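Local coordinates for calcineurin-like phosphoesterase domain-containing protein (Aquifex aeolicus, PDB 1XM7), which is of unknown specific function but belongs to the calcineurin-like phosphoesterases and probably acts as a hydrolase, at residues L34-P43 with Y63-R73; H113-T121 with C157-E165. All coordinates share one frame; numbering follows the deposited sequence.

Interaction 1: residues L34-P43 with Y63-R73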
loop_
_atom_site.group_PDB
_atom_site.type_symbol
_atom_site.label_atom_id
_atom_site.label_comp_id
_atom_site.label_asym_id
_atom_site.label_seq_id
_atom_site.Cartn_x
_atom_site.Cartn_y
_atom_site.Cartn_z
ATOM N N LEU A 34 -9.302 8.301 4.814
ATOM C CA LEU A 34 -9.015 8.639 6.205
ATOM C C LEU A 34 -10.131 8.180 7.142
ATOM O O LEU A 34 -9.885 7.820 8.292
ATOM C CB LEU A 34 -8.818 10.147 6.343
ATOM C CG LEU A 34 -7.585 10.694 5.612
ATOM C CD1 LEU A 34 -7.563 12.220 5.694
ATOM C CD2 LEU A 34 -6.321 10.092 6.227
ATOM N N THR A 35 -11.356 8.195 6.635
ATOM C CA THR A 35 -12.498 7.775 7.413
ATOM C C THR A 35 -12.413 6.286 7.681
ATOM O O THR A 35 -12.504 5.853 8.830
ATOM C CB THR A 35 -13.805 8.091 6.677
ATOM O OG1 THR A 35 -14.023 9.506 6.696
ATOM C CG2 THR A 35 -14.981 7.396 7.343
ATOM N N ASN A 36 -12.212 5.504 6.623
ATOM C CA ASN A 36 -12.124 4.047 6.753
ATOM C C ASN A 36 -10.972 3.573 7.617
ATOM O O ASN A 36 -10.992 2.455 8.133
ATOM C CB ASN A 36 -12.042 3.399 5.373
ATOM C CG ASN A 36 -13.379 3.425 4.639
ATOM O OD1 ASN A 36 -13.425 3.451 3.408
ATOM N ND2 ASN A 36 -14.476 3.405 5.395
ATOM N N LEU A 37 -9.961 4.419 7.770
ATOM C CA LEU A 37 -8.823 4.070 8.605
ATOM C C LEU A 37 -9.196 4.440 10.016
ATOM O O LEU A 37 -8.846 3.746 10.970
ATOM C CB LEU A 37 -7.580 4.857 8.205
ATOM C CG LEU A 37 -6.937 4.482 6.876
ATOM C CD1 LEU A 37 -5.841 5.478 6.588
ATOM C CD2 LEU A 37 -6.389 3.057 6.920
ATOM N N LEU A 38 -9.920 5.547 10.133
ATOM C CA LEU A 38 -10.349 6.042 11.429
ATOM C C LEU A 38 -11.134 4.992 12.206
ATOM O O LEU A 38 -10.845 4.715 13.378
ATOM C CB LEU A 38 -11.219 7.285 11.254
ATOM C CG LEU A 38 -11.139 8.326 12.375
ATOM C CD1 LEU A 38 -12.242 9.354 12.169
ATOM C CD2 LEU A 38 -11.278 7.670 13.733
ATOM N N LYS A 39 -12.130 4.405 11.554
ATOM C CA LYS A 39 -12.950 3.423 12.231
ATOM C C LYS A 39 -12.439 2.013 12.111
ATOM O O LYS A 39 -13.145 1.127 11.650
ATOM C CB LYS A 39 -14.398 3.505 11.740
ATOM C CG LYS A 39 -14.581 3.646 10.248
ATOM C CD LYS A 39 -16.054 3.899 9.965
ATOM C CE LYS A 39 -16.351 3.988 8.485
ATOM N NZ LYS A 39 -17.818 3.909 8.261
ATOM N N VAL A 40 -11.215 1.799 12.566
ATOM C CA VAL A 40 -10.605 0.487 12.484
ATOM C C VAL A 40 -9.309 0.439 13.303
ATOM O O VAL A 40 -9.123 -0.444 14.148
ATOM C CB VAL A 40 -10.357 0.141 10.996
ATOM C CG1 VAL A 40 -8.987 -0.487 10.796
ATOM C CG2 VAL A 40 -11.456 -0.777 10.507
ATOM N N LEU A 41 -8.429 1.406 13.066
ATOM C CA LEU A 41 -7.164 1.469 13.772
ATOM C C LEU A 41 -7.334 1.650 15.258
ATOM O O LEU A 41 -8.199 2.400 15.712
ATOM C CB LEU A 41 -6.320 2.630 13.263
ATOM C CG LEU A 41 -5.787 2.527 11.842
ATOM C CD1 LEU A 41 -4.997 3.794 11.509
ATOM C CD2 LEU A 41 -4.917 1.287 11.725
ATOM N N LYS A 42 -6.496 0.953 16.013
ATOM C CA LYS A 42 -6.491 1.071 17.458
ATOM C C LYS A 42 -5.037 1.354 17.811
ATOM O O LYS A 42 -4.137 1.096 17.020
ATOM C CB LYS A 42 -6.977 -0.213 18.127
ATOM C CG LYS A 42 -8.417 -0.589 17.787
ATOM C CD LYS A 42 -9.400 0.508 18.170
ATOM C CE LYS A 42 -10.846 0.092 17.872
ATOM N NZ LYS A 42 -11.066 -0.308 16.443
ATOM N N PRO A 43 -4.791 1.902 18.999
ATOM C CA PRO A 43 -3.428 2.217 19.417
ATOM C C PRO A 43 -2.375 1.123 19.231
ATOM O O PRO A 43 -1.230 1.421 18.890
ATOM C CB PRO A 43 -3.612 2.611 20.874
ATOM C CG PRO A 43 -4.963 3.272 20.854
ATOM C CD PRO A 43 -5.765 2.306 20.028
ATOM N N TYR A 63 -5.460 16.880 5.563
ATOM C CA TYR A 63 -5.401 15.454 5.309
ATOM C C TYR A 63 -4.211 14.811 6.020
ATOM O O TYR A 63 -4.356 13.798 6.708
ATOM C CB TYR A 63 -5.325 15.169 3.801
ATOM C CG TYR A 63 -6.538 15.619 3.000
ATOM C CD1 TYR A 63 -7.804 15.679 3.587
ATOM C CD2 TYR A 63 -6.417 15.982 1.654
ATOM C CE1 TYR A 63 -8.913 16.093 2.862
ATOM C CE2 TYR A 63 -7.525 16.397 0.919
ATOM C CZ TYR A 63 -8.772 16.453 1.534
ATOM O OH TYR A 63 -9.876 16.894 0.837
ATOM N N LEU A 64 -3.036 15.413 5.874
ATOM C CA LEU A 64 -1.835 14.864 6.484
ATOM C C LEU A 64 -1.813 14.982 8.002
ATOM O O LEU A 64 -1.365 14.067 8.693
ATOM C CB LEU A 64 -0.584 15.519 5.876
ATOM C CG LEU A 64 -0.400 15.333 4.363
ATOM C CD1 LEU A 64 1.017 15.714 3.983
ATOM C CD2 LEU A 64 -0.685 13.885 3.960
ATOM N N ARG A 65 -2.288 16.107 8.521
ATOM C CA ARG A 65 -2.321 16.310 9.959
ATOM C C ARG A 65 -3.244 15.234 10.531
ATOM O O ARG A 65 -2.941 14.619 11.550
ATOM C CB ARG A 65 -2.850 17.717 10.271
ATOM C CG ARG A 65 -2.645 18.177 11.719
ATOM C CD ARG A 65 -2.929 19.687 11.910
ATOM N NE ARG A 65 -1.953 20.530 11.208
ATOM C CZ ARG A 65 -1.950 21.866 11.211
ATOM N NH1 ARG A 65 -2.876 22.541 11.889
ATOM N NH2 ARG A 65 -1.030 22.531 10.516
ATOM N N ILE A 66 -4.360 14.993 9.846
ATOM C CA ILE A 66 -5.326 13.989 10.271
ATOM C C ILE A 66 -4.681 12.607 10.264
ATOM O O ILE A 66 -4.778 11.856 11.240
ATOM C CB ILE A 66 -6.569 13.991 9.350
ATOM C CG1 ILE A 66 -7.356 15.284 9.563
ATOM C CG2 ILE A 66 -7.443 12.772 9.634
ATOM C CD1 ILE A 66 -8.458 15.500 8.557
ATOM N N TRP A 67 -4.022 12.270 9.164
ATOM C CA TRP A 67 -3.339 10.987 9.057
ATOM C C TRP A 67 -2.388 10.792 10.237
ATOM O O TRP A 67 -2.365 9.742 10.871
ATOM C CB TRP A 67 -2.555 10.936 7.741
ATOM C CG TRP A 67 -1.475 9.905 7.704
ATOM C CD1 TRP A 67 -0.208 10.016 8.211
ATOM C CD2 TRP A 67 -1.578 8.591 7.164
ATOM N NE1 TRP A 67 0.481 8.846 8.021
ATOM C CE2 TRP A 67 -0.335 7.952 7.379
ATOM C CE3 TRP A 67 -2.604 7.885 6.518
ATOM C CZ2 TRP A 67 -0.088 6.641 6.973
ATOM C CZ3 TRP A 67 -2.358 6.572 6.111
ATOM C CH2 TRP A 67 -1.107 5.967 6.342
ATOM N N LYS A 68 -1.604 11.825 10.515
ATOM C CA LYS A 68 -0.638 11.808 11.597
ATOM C C LYS A 68 -1.332 11.515 12.925
ATOM O O LYS A 68 -0.819 10.767 13.751
ATOM C CB LYS A 68 0.073 13.165 11.653
ATOM C CG LYS A 68 1.397 13.175 12.396
ATOM C CD LYS A 68 2.016 14.572 12.411
ATOM C CE LYS A 68 3.365 14.570 13.145
ATOM N NZ LYS A 68 4.058 15.903 13.121
ATOM N N ALA A 69 -2.513 12.093 13.118
ATOM C CA ALA A 69 -3.269 11.916 14.350
ATOM C C ALA A 69 -3.790 10.499 14.555
ATOM O O ALA A 69 -3.967 10.061 15.694
ATOM C CB ALA A 69 -4.426 12.897 14.384
ATOM N N LEU A 70 -4.036 9.777 13.466
ATOM C CA LEU A 70 -4.559 8.415 13.571
ATOM C C LEU A 70 -3.779 7.542 14.542
ATOM O O LEU A 70 -2.575 7.679 14.677
ATOM C CB LEU A 70 -4.588 7.743 12.193
ATOM C CG LEU A 70 -5.624 8.294 11.211
ATOM C CD1 LEU A 70 -5.526 7.551 9.899
ATOM C CD2 LEU A 70 -7.021 8.154 11.799
ATOM N N PRO A 71 -4.467 6.637 15.243
ATOM C CA PRO A 71 -3.779 5.761 16.194
ATOM C C PRO A 71 -3.004 4.621 15.519
ATOM O O PRO A 71 -3.110 4.413 14.315
ATOM C CB PRO A 71 -4.921 5.267 17.081
ATOM C CG PRO A 71 -6.077 5.217 16.136
ATOM C CD PRO A 71 -5.930 6.505 15.369
ATOM N N GLY A 72 -2.208 3.898 16.300
ATOM C CA GLY A 72 -1.437 2.792 15.761
ATOM C C GLY A 72 -0.073 3.184 15.222
ATOM O O GLY A 72 0.224 4.367 15.045
ATOM N N ARG A 73 0.768 2.182 14.982
ATOM C CA ARG A 73 2.105 2.398 14.428
ATOM C C ARG A 73 1.958 2.507 12.904
ATOM O O ARG A 73 1.113 1.853 12.304
ATOM C CB ARG A 73 3.016 1.222 14.811
ATOM C CG ARG A 73 4.281 1.061 13.974
ATOM C CD ARG A 73 5.292 0.128 14.653
ATOM N NE ARG A 73 5.804 0.742 15.881
ATOM C CZ ARG A 73 6.929 1.453 15.973
ATOM N NH1 ARG A 73 7.699 1.645 14.908
ATOM N NH2 ARG A 73 7.273 2.001 17.133
#

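Interaction 2: residues H113-T121 with C157-E165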
loop_
_atom_site.group_PDB
_atom_site.type_symbol
_atom_site.label_atom_id
_atom_site.label_comp_id
_atom_site.label_asym_id
_atom_site.label_seq_id
_atom_site.Cartn_x
_atom_site.Cartn_y
_atom_site.Cartn_z
ATOM N N HIS A 113 6.059 -2.183 -2.891
ATOM C CA HIS A 113 5.103 -1.354 -3.601
ATOM C C HIS A 113 4.839 -1.964 -4.966
ATOM O O HIS A 113 3.729 -1.914 -5.477
ATOM C CB HIS A 113 5.657 0.052 -3.798
ATOM C CG HIS A 113 4.844 0.891 -4.735
ATOM N ND1 HIS A 113 3.614 1.413 -4.392
ATOM C CD2 HIS A 113 5.069 1.267 -6.014
ATOM C CE1 HIS A 113 3.115 2.073 -5.423
ATOM N NE2 HIS A 113 3.978 2.001 -6.419
ATOM N N TYR A 114 5.880 -2.548 -5.544
ATOM C CA TYR A 114 5.796 -3.132 -6.872
ATOM C C TYR A 114 5.328 -4.561 -6.858
ATOM O O TYR A 114 5.603 -5.300 -5.920
ATOM C CB TYR A 114 7.158 -3.041 -7.573
ATOM C CG TYR A 114 7.725 -1.637 -7.571
ATOM C CD1 TYR A 114 8.326 -1.113 -6.422
ATOM C CD2 TYR A 114 7.592 -0.806 -8.686
ATOM C CE1 TYR A 114 8.772 0.203 -6.380
ATOM C CE2 TYR A 114 8.035 0.518 -8.654
ATOM C CZ TYR A 114 8.625 1.015 -7.496
ATOM O OH TYR A 114 9.067 2.321 -7.447
ATOM N N PRO A 115 4.597 -4.968 -7.906
ATOM C CA PRO A 115 4.068 -6.330 -8.046
ATOM C C PRO A 115 5.101 -7.230 -8.717
ATOM O O PRO A 115 6.152 -6.758 -9.162
ATOM C CB PRO A 115 2.849 -6.118 -8.935
ATOM C CG PRO A 115 3.358 -5.081 -9.901
ATOM C CD PRO A 115 4.073 -4.096 -8.980
ATOM N N ALA A 116 4.801 -8.519 -8.796
ATOM C CA ALA A 116 5.707 -9.446 -9.450
ATOM C C ALA A 116 5.633 -9.141 -10.945
ATOM O O ALA A 116 6.640 -9.206 -11.660
ATOM C CB ALA A 116 5.285 -10.889 -9.174
ATOM N N LYS A 117 4.437 -8.790 -11.407
ATOM C CA LYS A 117 4.220 -8.474 -12.811
ATOM C C LYS A 117 2.980 -7.612 -12.951
ATOM O O LYS A 117 1.936 -7.957 -12.411
ATOM C CB LYS A 117 4.026 -9.759 -13.603
ATOM C CG LYS A 117 4.020 -9.552 -15.099
ATOM C CD LYS A 117 3.823 -10.873 -15.838
ATOM C CE LYS A 117 4.736 -10.947 -17.059
ATOM N NZ LYS A 117 6.190 -10.772 -16.691
ATOM N N ASP A 118 3.094 -6.490 -13.658
ATOM C CA ASP A 118 1.949 -5.606 -13.862
ATOM C C ASP A 118 1.069 -6.199 -14.973
ATOM O O ASP A 118 1.469 -6.286 -16.145
ATOM C CB ASP A 118 2.407 -4.198 -14.241
ATOM C CG ASP A 118 1.280 -3.181 -14.170
ATOM O OD1 ASP A 118 0.193 -3.436 -14.735
ATOM O OD2 ASP A 118 1.481 -2.117 -13.550
ATOM N N PRO A 119 -0.157 -6.599 -14.608
ATOM C CA PRO A 119 -1.124 -7.200 -15.523
ATOM C C PRO A 119 -1.536 -6.297 -16.654
ATOM O O PRO A 119 -2.287 -6.713 -17.528
ATOM C CB PRO A 119 -2.292 -7.540 -14.605
ATOM C CG PRO A 119 -2.281 -6.399 -13.658
ATOM C CD PRO A 119 -0.806 -6.264 -13.327
ATOM N N ILE A 120 -1.053 -5.062 -16.645
ATOM C CA ILE A 120 -1.420 -4.118 -17.693
ATOM C C ILE A 120 -0.179 -3.563 -18.362
ATOM O O ILE A 120 0.177 -3.966 -19.468
ATOM C CB ILE A 120 -2.251 -2.944 -17.119
ATOM C CG1 ILE A 120 -3.510 -3.483 -16.426
ATOM C CG2 ILE A 120 -2.632 -1.984 -18.235
ATOM C CD1 ILE A 120 -4.082 -2.547 -15.333
ATOM N N THR A 121 0.483 -2.641 -17.679
ATOM C CA THR A 121 1.684 -2.032 -18.209
ATOM C C THR A 121 2.848 -2.139 -17.246
ATOM O O THR A 121 2.798 -1.612 -16.133
ATOM C CB THR A 121 1.446 -0.561 -18.533
ATOM O OG1 THR A 121 0.608 -0.470 -19.693
ATOM C CG2 THR A 121 2.772 0.155 -18.786
ATOM N N CYS A 157 -3.870 -8.604 -10.507
ATOM C CA CYS A 157 -2.385 -8.771 -10.620
ATOM C C CYS A 157 -1.962 -9.843 -11.607
ATOM O O CYS A 157 -2.735 -10.739 -11.951
ATOM C CB CYS A 157 -1.772 -9.162 -9.281
ATOM S SG CYS A 157 -0.026 -8.660 -9.103
ATOM N N ALA A 158 -0.711 -9.745 -12.043
ATOM C CA ALA A 158 -0.133 -10.729 -12.945
ATOM C C ALA A 158 0.791 -11.560 -12.055
ATOM O O ALA A 158 1.395 -12.545 -12.496
ATOM C CB ALA A 158 0.662 -10.046 -14.052
ATOM N N CYS A 159 0.896 -11.149 -10.790
ATOM C CA CYS A 159 1.729 -11.874 -9.856
ATOM C C CYS A 159 1.134 -13.241 -9.568
ATOM O O CYS A 159 0.935 -13.631 -8.418
ATOM C CB CYS A 159 1.969 -11.077 -8.557
ATOM S SG CYS A 159 0.771 -9.939 -7.724
ATOM N N LYS A 160 0.864 -13.965 -10.652
ATOM C CA LYS A 160 0.275 -15.298 -10.600
ATOM C C LYS A 160 0.899 -16.155 -11.705
ATOM O O LYS A 160 0.813 -17.389 -11.671
ATOM C CB LYS A 160 -1.240 -15.206 -10.816
ATOM C CG LYS A 160 -2.016 -16.386 -10.264
ATOM C CD LYS A 160 -1.981 -16.387 -8.741
ATOM C CE LYS A 160 -2.695 -17.600 -8.156
ATOM N NZ LYS A 160 -1.983 -18.873 -8.465
ATOM N N ASP A 161 1.516 -15.491 -12.684
ATOM C CA ASP A 161 2.175 -16.171 -13.803
ATOM C C ASP A 161 3.501 -16.763 -13.329
ATOM O O ASP A 161 4.164 -17.521 -14.044
ATOM C CB ASP A 161 2.415 -15.186 -14.947
ATOM C CG ASP A 161 1.121 -14.726 -15.602
ATOM O OD1 ASP A 161 0.159 -14.400 -14.867
ATOM O OD2 ASP A 161 1.067 -14.685 -16.850
ATOM N N TYR A 162 3.880 -16.376 -12.118
ATOM C CA TYR A 162 5.081 -16.861 -11.461
ATOM C C TYR A 162 4.524 -17.564 -10.242
ATOM O O TYR A 162 3.463 -17.189 -9.746
ATOM C CB TYR A 162 5.974 -15.706 -11.012
ATOM C CG TYR A 162 6.539 -14.884 -12.142
ATOM C CD1 TYR A 162 5.760 -13.929 -12.807
ATOM C CD2 TYR A 162 7.859 -15.065 -12.562
ATOM C CE1 TYR A 162 6.285 -13.172 -13.861
ATOM C CE2 TYR A 162 8.391 -14.316 -13.616
ATOM C CZ TYR A 162 7.603 -13.374 -14.258
ATOM O OH TYR A 162 8.141 -12.640 -15.290
ATOM N N ARG A 163 5.212 -18.585 -9.755
ATOM C CA ARG A 163 4.710 -19.287 -8.583
ATOM C C ARG A 163 4.733 -18.330 -7.395
ATOM O O ARG A 163 5.416 -18.572 -6.394
ATOM C CB ARG A 163 5.563 -20.524 -8.290
ATOM C CG ARG A 163 4.733 -21.792 -8.196
ATOM C CD ARG A 163 5.015 -22.719 -9.352
ATOM N NE ARG A 163 6.278 -23.419 -9.163
ATOM C CZ ARG A 163 6.709 -24.400 -9.946
ATOM N NH1 ARG A 163 5.981 -24.794 -10.978
ATOM N NH2 ARG A 163 7.861 -25.000 -9.688
ATOM N N ILE A 164 3.980 -17.240 -7.524
ATOM C CA ILE A 164 3.909 -16.214 -6.492
ATOM C C ILE A 164 2.461 -15.875 -6.142
ATOM O O ILE A 164 1.629 -15.639 -7.028
ATOM C CB ILE A 164 4.628 -14.910 -6.954
ATOM C CG1 ILE A 164 6.110 -15.186 -7.232
ATOM C CG2 ILE A 164 4.488 -13.839 -5.897
ATOM C CD1 ILE A 164 6.869 -14.005 -7.822
ATOM N N GLU A 165 2.168 -15.870 -4.846
ATOM C CA GLU A 165 0.838 -15.534 -4.363
ATOM C C GLU A 165 0.875 -14.076 -3.921
ATOM O O GLU A 165 1.860 -13.633 -3.343
ATOM C CB GLU A 165 0.455 -16.443 -3.194
ATOM C CG GLU A 165 0.174 -17.875 -3.618
ATOM C CD GLU A 165 -0.929 -17.964 -4.669
ATOM O OE1 GLU A 165 -1.099 -19.047 -5.277
ATOM O OE2 GLU A 165 -1.629 -16.950 -4.886
#

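Interaction 1: residues L34-P43 with Y63-R73
Leu34 presses its branched end into a hollow formed by Tyr63, Ile66 and Trp67. Its CD1 lies 3.7 Å from Tyr63 O and 4.0 Å from Ile66 CG2, while its CD2 turns to Trp67, nearest CB and at the edge of the indole, near its plane, the two side chains crossing at about a right angle. One turn on, Leu37 CD1 stands 3.7 Å from Trp67 CZ3. With CG anti to the backbone N (chi1 161°), the Trp67 indole is directed to Leu37, and its NE1 is hydrogen-bonded to Tyr91 O.

The bump then comes from the other side. Leu70 enters the space framed by Leu37, Leu38 and Leu41, crossing each of these side chains at about a right angle. Its CD1 rests 3.8 Å from Leu37 CB, and its CD2 faces the backbone of the next residue, 4.0 Å from Leu38 CA.

Beyond the helix ends the two chains remain close. Leu41 CD1 approaches Pro71 O at 3.4 Å, and the Pro71 ring fits against Leu41, with CG 3.6 Å from Leu41 O. Gly72, with no side chain, comes directly against the backbone of Lys42 and Pro43; its CA makes a C-H...O contact of 3.4 Å with Pro43 O, with an angle at H of 156°.

The short segments 34-38 and 63-69 run nearly parallel, 13° apart, and the side chains meeting between them are apolar. Leu37 and Trp67 both also touch Leu47 of strand 46-49, which places both helices on one face of the sheet. Strands 4-7, 46-49 and 73-77 are parallel neighbours, with helix 29-38 and helix 63-69 linking them in turn. The arrangement is that of two consecutive beta-alpha-beta crossovers, as in the layered alpha/beta fold of calcineurin-like phosphoesterases.

Interaction 2: residues H113-T121 with C157-E165
Lys117 and Ala158 form the centre of the contact. The backbone bond from Ala158 N to Lys117 O is 3.2 Å long and bent, with 136° at the hydrogen and the donor tilted 24° from the carbonyl plane. The Lys117 side chain starts out anti to its own backbone nitrogen (chi1 -171°), passes along the Ala158 methyl, then bends at chi3 and chi4. That bend carries NZ to the edge of the Tyr162 ring, where it donates to Tyr162 OH at 3.0 Å.

Three apolar contacts add to this. Ala116 CB is wedged tightly against Cys159 CB (3.4 Å) and meets Ile164 CD1 at 3.7 Å. Pro115 CB lies 3.8 Å from Cys157 SG. Pro119 CB packs 3.9 Å from Ala158 CB.

Further out, Asp118 OD1 accepts from Ile120 N at 2.8 Å, an Asx turn just beyond Lys117, and Glu122 makes a long, weak ion pair with Lys117 NZ. Arg132 of helix 125-137 holds Ala116 O. His145 touches Pro115, Cys157 and Cys159 from strand 142-145.

The sulfur of Cys159 is modelled bonded to both Cys157 and Cys166; a single sulfur cannot make two disulfides at once, so its partner is doubtful. The chemistry thus implies two loops joined by the long Lys117 chain, by small apolar groups and by two hydrogen bonds, beside cysteines whose pairing this model leaves open, consistent with more than one disulfide arrangement.

From the N terminus, interaction 1 closes first: 34-43 meets 63-73 around a 19-residue loop that includes strand 46-49, tying helix 29-38 to helix 63-69 over the parallel part of the five-stranded sheet. The chain then moves on through strands 73-77 to 107-112 before interaction 2 closes a longer loop of 35 residues, 155-156 of them not modelled, containing helix 125-137 and strand 142-145. That closure joins the loop after strand 107-112 to the loop before strand 166-168, two strands of the four-stranded sheet. The closures follow in series, neither nested nor crossed. The centres of interactions 1 and 2 lie about 29 Å apart, on opposite sides of the chain's centre.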